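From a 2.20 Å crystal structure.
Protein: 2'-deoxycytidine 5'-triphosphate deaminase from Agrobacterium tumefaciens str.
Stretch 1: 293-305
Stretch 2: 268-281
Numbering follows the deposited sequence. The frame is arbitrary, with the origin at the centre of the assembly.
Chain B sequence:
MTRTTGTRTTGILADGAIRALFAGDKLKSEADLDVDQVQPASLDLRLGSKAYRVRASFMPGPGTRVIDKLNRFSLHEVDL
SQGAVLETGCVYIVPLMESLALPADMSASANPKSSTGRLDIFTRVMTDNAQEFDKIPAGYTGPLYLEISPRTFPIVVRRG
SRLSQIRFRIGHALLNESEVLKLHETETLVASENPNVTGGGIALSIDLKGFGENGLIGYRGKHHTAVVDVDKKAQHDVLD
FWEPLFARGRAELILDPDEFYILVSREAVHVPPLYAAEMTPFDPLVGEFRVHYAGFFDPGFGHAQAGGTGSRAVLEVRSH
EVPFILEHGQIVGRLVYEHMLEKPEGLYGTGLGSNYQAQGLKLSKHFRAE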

# COMPACT_ATOMS: atom_id res chain seq x y z
N TYR B 293 0.34 12.08 -17.65
CA TYR B 293 1.31 12.02 -18.76
C TYR B 293 0.78 12.64 -20.06
O TYR B 293 1.17 12.24 -21.15
CB TYR B 293 1.80 10.59 -19.00
CG TYR B 293 2.02 9.84 -17.73
CD1 TYR B 293 3.01 10.24 -16.85
CD2 TYR B 293 1.22 8.77 -17.37
CE1 TYR B 293 3.22 9.59 -15.64
CE2 TYR B 293 1.42 8.11 -16.16
CZ TYR B 293 2.43 8.52 -15.30
OH TYR B 293 2.67 7.86 -14.11
N ALA B 294 -0.10 13.63 -19.91
CA ALA B 294 -0.55 14.46 -21.03
C ALA B 294 0.70 14.92 -21.77
O ALA B 294 1.74 15.19 -21.16
CB ALA B 294 -1.40 15.68 -20.56
N GLY B 295 0.61 14.92 -23.08
CA GLY B 295 1.77 15.16 -23.88
C GLY B 295 1.53 15.99 -25.11
O GLY B 295 0.47 16.62 -25.31
N PHE B 296 2.56 15.98 -25.93
CA PHE B 296 2.56 16.70 -27.19
C PHE B 296 1.93 15.84 -28.29
O PHE B 296 2.11 14.66 -28.33
CB PHE B 296 3.98 17.11 -27.55
CG PHE B 296 4.58 18.13 -26.63
CD1 PHE B 296 3.86 19.25 -26.23
CD2 PHE B 296 5.88 17.98 -26.16
CE1 PHE B 296 4.44 20.21 -25.40
CE2 PHE B 296 6.46 18.91 -25.33
CZ PHE B 296 5.74 20.03 -24.94
N PHE B 297 1.12 16.48 -29.13
CA PHE B 297 0.62 15.94 -30.38
C PHE B 297 1.37 16.62 -31.52
O PHE B 297 1.55 17.83 -31.51
CB PHE B 297 -0.88 16.21 -30.51
CG PHE B 297 -1.71 15.32 -29.68
CD1 PHE B 297 -2.54 14.39 -30.25
CD2 PHE B 297 -1.64 15.37 -28.29
CE1 PHE B 297 -3.31 13.55 -29.45
CE2 PHE B 297 -2.38 14.54 -27.51
CZ PHE B 297 -3.23 13.64 -28.08
N ASP B 298 1.82 15.83 -32.48
CA ASP B 298 2.56 16.37 -33.63
C ASP B 298 1.64 16.80 -34.76
O ASP B 298 0.59 16.20 -34.95
CB ASP B 298 3.56 15.35 -34.19
CG ASP B 298 4.86 15.27 -33.39
OD1 ASP B 298 5.48 16.34 -33.08
OD2 ASP B 298 5.26 14.10 -33.11
N PRO B 299 2.06 17.81 -35.54
CA PRO B 299 1.43 18.10 -36.82
C PRO B 299 1.28 16.84 -37.62
O PRO B 299 2.22 16.06 -37.70
CB PRO B 299 2.42 19.05 -37.51
CG PRO B 299 3.26 19.60 -36.46
CD PRO B 299 3.17 18.74 -35.25
N GLY B 300 0.10 16.63 -38.18
CA GLY B 300 -0.18 15.41 -38.94
C GLY B 300 -0.81 14.27 -38.14
O GLY B 300 -1.14 13.23 -38.72
N PHE B 301 -0.97 14.43 -36.82
CA PHE B 301 -1.62 13.40 -36.02
C PHE B 301 -3.04 13.21 -36.56
O PHE B 301 -3.74 14.19 -36.86
CB PHE B 301 -1.67 13.74 -34.51
CG PHE B 301 -2.43 12.73 -33.67
CD1 PHE B 301 -1.78 11.65 -33.10
CD2 PHE B 301 -3.80 12.83 -33.49
CE1 PHE B 301 -2.49 10.71 -32.33
CE2 PHE B 301 -4.50 11.91 -32.74
CZ PHE B 301 -3.84 10.85 -32.15
N GLY B 302 -3.45 11.94 -36.66
CA GLY B 302 -4.74 11.57 -37.20
C GLY B 302 -5.01 12.09 -38.60
O GLY B 302 -6.14 12.39 -38.94
N HIS B 303 -3.95 12.22 -39.40
CA HIS B 303 -4.03 12.70 -40.80
C HIS B 303 -5.14 11.94 -41.55
O HIS B 303 -5.32 10.73 -41.37
CB HIS B 303 -2.68 12.49 -41.52
CG HIS B 303 -2.06 11.13 -41.24
ND1 HIS B 303 -2.26 10.04 -42.06
CD2 HIS B 303 -1.29 10.70 -40.21
CE1 HIS B 303 -1.63 8.99 -41.55
NE2 HIS B 303 -1.03 9.36 -40.43
N ALA B 304 -5.88 12.69 -42.38
CA ALA B 304 -6.96 12.12 -43.19
C ALA B 304 -6.42 10.97 -44.03
O ALA B 304 -5.34 11.07 -44.62
CB ALA B 304 -7.61 13.20 -44.05
N GLN B 305 -7.16 9.87 -44.05
CA GLN B 305 -6.71 8.60 -44.61
C GLN B 305 -7.60 8.19 -45.81
O GLN B 305 -8.44 8.96 -46.30
CB GLN B 305 -6.74 7.51 -43.52
CG GLN B 305 -5.57 6.53 -43.53
CD GLN B 305 -4.36 7.05 -42.77
OE1 GLN B 305 -3.84 8.12 -43.08
NE2 GLN B 305 -3.90 6.29 -41.78
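Stretch 2, residues 268-281: AVHVPPLYAAEMTP

Stretch 2 runs antiparallel to stretch 1: nearest CA partners fall from Met279 CA opposite Ala294 CA (5.1 Å) to His270 CA opposite Gly302 CA (4.6 Å). Its strand, 275-281, is extended, with phi/psi near -130/167 at Ala277; before it, Pro272 to Tyr275 form a type I turn closed by Tyr275 N to Pro272 O (2.9 Å).

Ala294 directs its CB toward stretch 2, 3.9 Å from Met279 CB. Pairing then begins: Met279 N donates to Gly295 O at 3.0 Å, nearly linear at 173°. Phe296 faces Glu278 in a non-hydrogen-bonded pair, its CE1 3.6 Å from Glu278 CD. Phe297 and Ala277 form the hydrogen-bonded pair, Phe297 N to Ala277 O at 2.9 Å and Ala277 N to Phe297 O at 3.3 Å. The Phe297 side chain packs on the Ala277 side of the sheet, with CE2 3.6 Å from Met279 CG and CB 4.0 Å from Val271 CG2.

From Asp298 stretch 1 enters a type II turn. Pro299 CD lies 4.1 Å from Ala276 CB, and Gly300 N donates to Val271 O (2.8 Å). Phe301 O accepts from both Val271 N (3.0 Å) and His270 ND1 (3.2 Å), while Phe301 CE2 meets Val269 CG1 at 3.6 Å. At Gly302, an ideal CB would lie 2.2 Å from Val269 O, a clash that glycine avoids.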

# COMPACT_ATOMS: atom_id res chain seq x y z
N ALA B 268 -12.34 11.01 -32.34
CA ALA B 268 -11.28 10.82 -33.31
C ALA B 268 -10.80 12.23 -33.67
O ALA B 268 -11.55 13.02 -34.21
CB ALA B 268 -11.80 10.08 -34.54
N VAL B 269 -9.54 12.53 -33.35
CA VAL B 269 -8.99 13.88 -33.46
C VAL B 269 -7.89 14.02 -34.55
O VAL B 269 -7.20 13.07 -34.89
CB VAL B 269 -8.58 14.42 -32.00
CG1 VAL B 269 -7.22 13.86 -31.49
CG2 VAL B 269 -8.57 15.91 -31.98
N HIS B 270 -7.77 15.22 -35.13
CA HIS B 270 -6.79 15.53 -36.17
C HIS B 270 -6.09 16.86 -35.84
O HIS B 270 -6.73 17.83 -35.41
CB HIS B 270 -7.49 15.53 -37.54
CG HIS B 270 -6.71 16.14 -38.67
ND1 HIS B 270 -5.47 15.69 -39.07
CD2 HIS B 270 -7.04 17.13 -39.55
CE1 HIS B 270 -5.06 16.38 -40.12
NE2 HIS B 270 -6.00 17.25 -40.43
N VAL B 271 -4.76 16.85 -35.95
CA VAL B 271 -3.90 18.04 -35.85
C VAL B 271 -3.33 18.33 -37.26
O VAL B 271 -2.50 17.59 -37.77
CB VAL B 271 -2.77 17.86 -34.82
CG1 VAL B 271 -2.05 19.15 -34.61
CG2 VAL B 271 -3.31 17.35 -33.49
N PRO B 272 -3.85 19.39 -37.93
CA PRO B 272 -3.33 19.83 -39.24
C PRO B 272 -1.84 20.16 -39.22
O PRO B 272 -1.32 20.57 -38.18
CB PRO B 272 -4.15 21.08 -39.52
CG PRO B 272 -5.43 20.88 -38.75
CD PRO B 272 -5.02 20.18 -37.53
N PRO B 273 -1.15 20.01 -40.37
CA PRO B 273 0.32 20.15 -40.46
C PRO B 273 0.94 21.49 -40.11
O PRO B 273 2.17 21.57 -40.01
CB PRO B 273 0.60 19.85 -41.93
CG PRO B 273 -0.53 19.02 -42.35
CD PRO B 273 -1.71 19.63 -41.67
N LEU B 274 0.14 22.53 -39.93
CA LEU B 274 0.64 23.85 -39.58
C LEU B 274 0.29 24.19 -38.13
O LEU B 274 0.43 25.35 -37.69
CB LEU B 274 0.04 24.89 -40.51
CG LEU B 274 0.37 24.86 -41.98
CD1 LEU B 274 -0.38 26.05 -42.62
CD2 LEU B 274 1.89 24.93 -42.16
N TYR B 275 -0.19 23.18 -37.41
CA TYR B 275 -0.52 23.26 -36.01
C TYR B 275 0.07 22.08 -35.24
O TYR B 275 0.22 20.97 -35.76
CB TYR B 275 -2.04 23.31 -35.84
CG TYR B 275 -2.65 24.50 -36.53
CD1 TYR B 275 -2.97 25.65 -35.81
CD2 TYR B 275 -2.87 24.50 -37.91
CE1 TYR B 275 -3.52 26.77 -36.44
CE2 TYR B 275 -3.42 25.61 -38.56
CZ TYR B 275 -3.74 26.75 -37.82
OH TYR B 275 -4.27 27.86 -38.44
N ALA B 276 0.48 22.38 -34.02
CA ALA B 276 0.75 21.35 -33.04
C ALA B 276 -0.33 21.45 -31.96
O ALA B 276 -1.05 22.45 -31.89
CB ALA B 276 2.15 21.53 -32.46
N ALA B 277 -0.47 20.38 -31.17
CA ALA B 277 -1.35 20.37 -29.99
C ALA B 277 -0.66 19.86 -28.70
O ALA B 277 0.43 19.29 -28.71
CB ALA B 277 -2.62 19.56 -30.28
N GLU B 278 -1.34 20.10 -27.59
CA GLU B 278 -0.95 19.60 -26.30
C GLU B 278 -2.21 19.19 -25.56
O GLU B 278 -3.21 19.91 -25.56
CB GLU B 278 -0.17 20.65 -25.53
CG GLU B 278 0.51 20.14 -24.28
CD GLU B 278 1.46 21.18 -23.65
OE1 GLU B 278 1.61 22.32 -24.16
OE2 GLU B 278 2.08 20.85 -22.64
N MET B 279 -2.15 18.01 -24.95
CA MET B 279 -3.23 17.46 -24.17
C MET B 279 -3.15 18.11 -22.79
O MET B 279 -2.06 18.24 -22.24
CB MET B 279 -3.04 15.93 -24.06
CG MET B 279 -4.25 15.08 -24.44
SD MET B 279 -5.58 15.17 -23.23
CE MET B 279 -6.69 16.31 -24.03
N THR B 280 -4.29 18.54 -22.25
CA THR B 280 -4.35 19.11 -20.90
C THR B 280 -5.43 18.41 -20.04
O THR B 280 -6.41 17.93 -20.58
CB THR B 280 -4.63 20.64 -20.92
OG1 THR B 280 -5.88 20.89 -21.60
CG2 THR B 280 -3.51 21.40 -21.63
N PRO B 281 -5.20 18.30 -18.72
CA PRO B 281 -6.26 17.91 -17.79
C PRO B 281 -7.47 18.84 -17.79
O PRO B 281 -7.31 20.06 -17.92
CB PRO B 281 -5.56 17.95 -16.43
CG PRO B 281 -4.14 17.73 -16.74
CD PRO B 281 -3.91 18.44 -18.02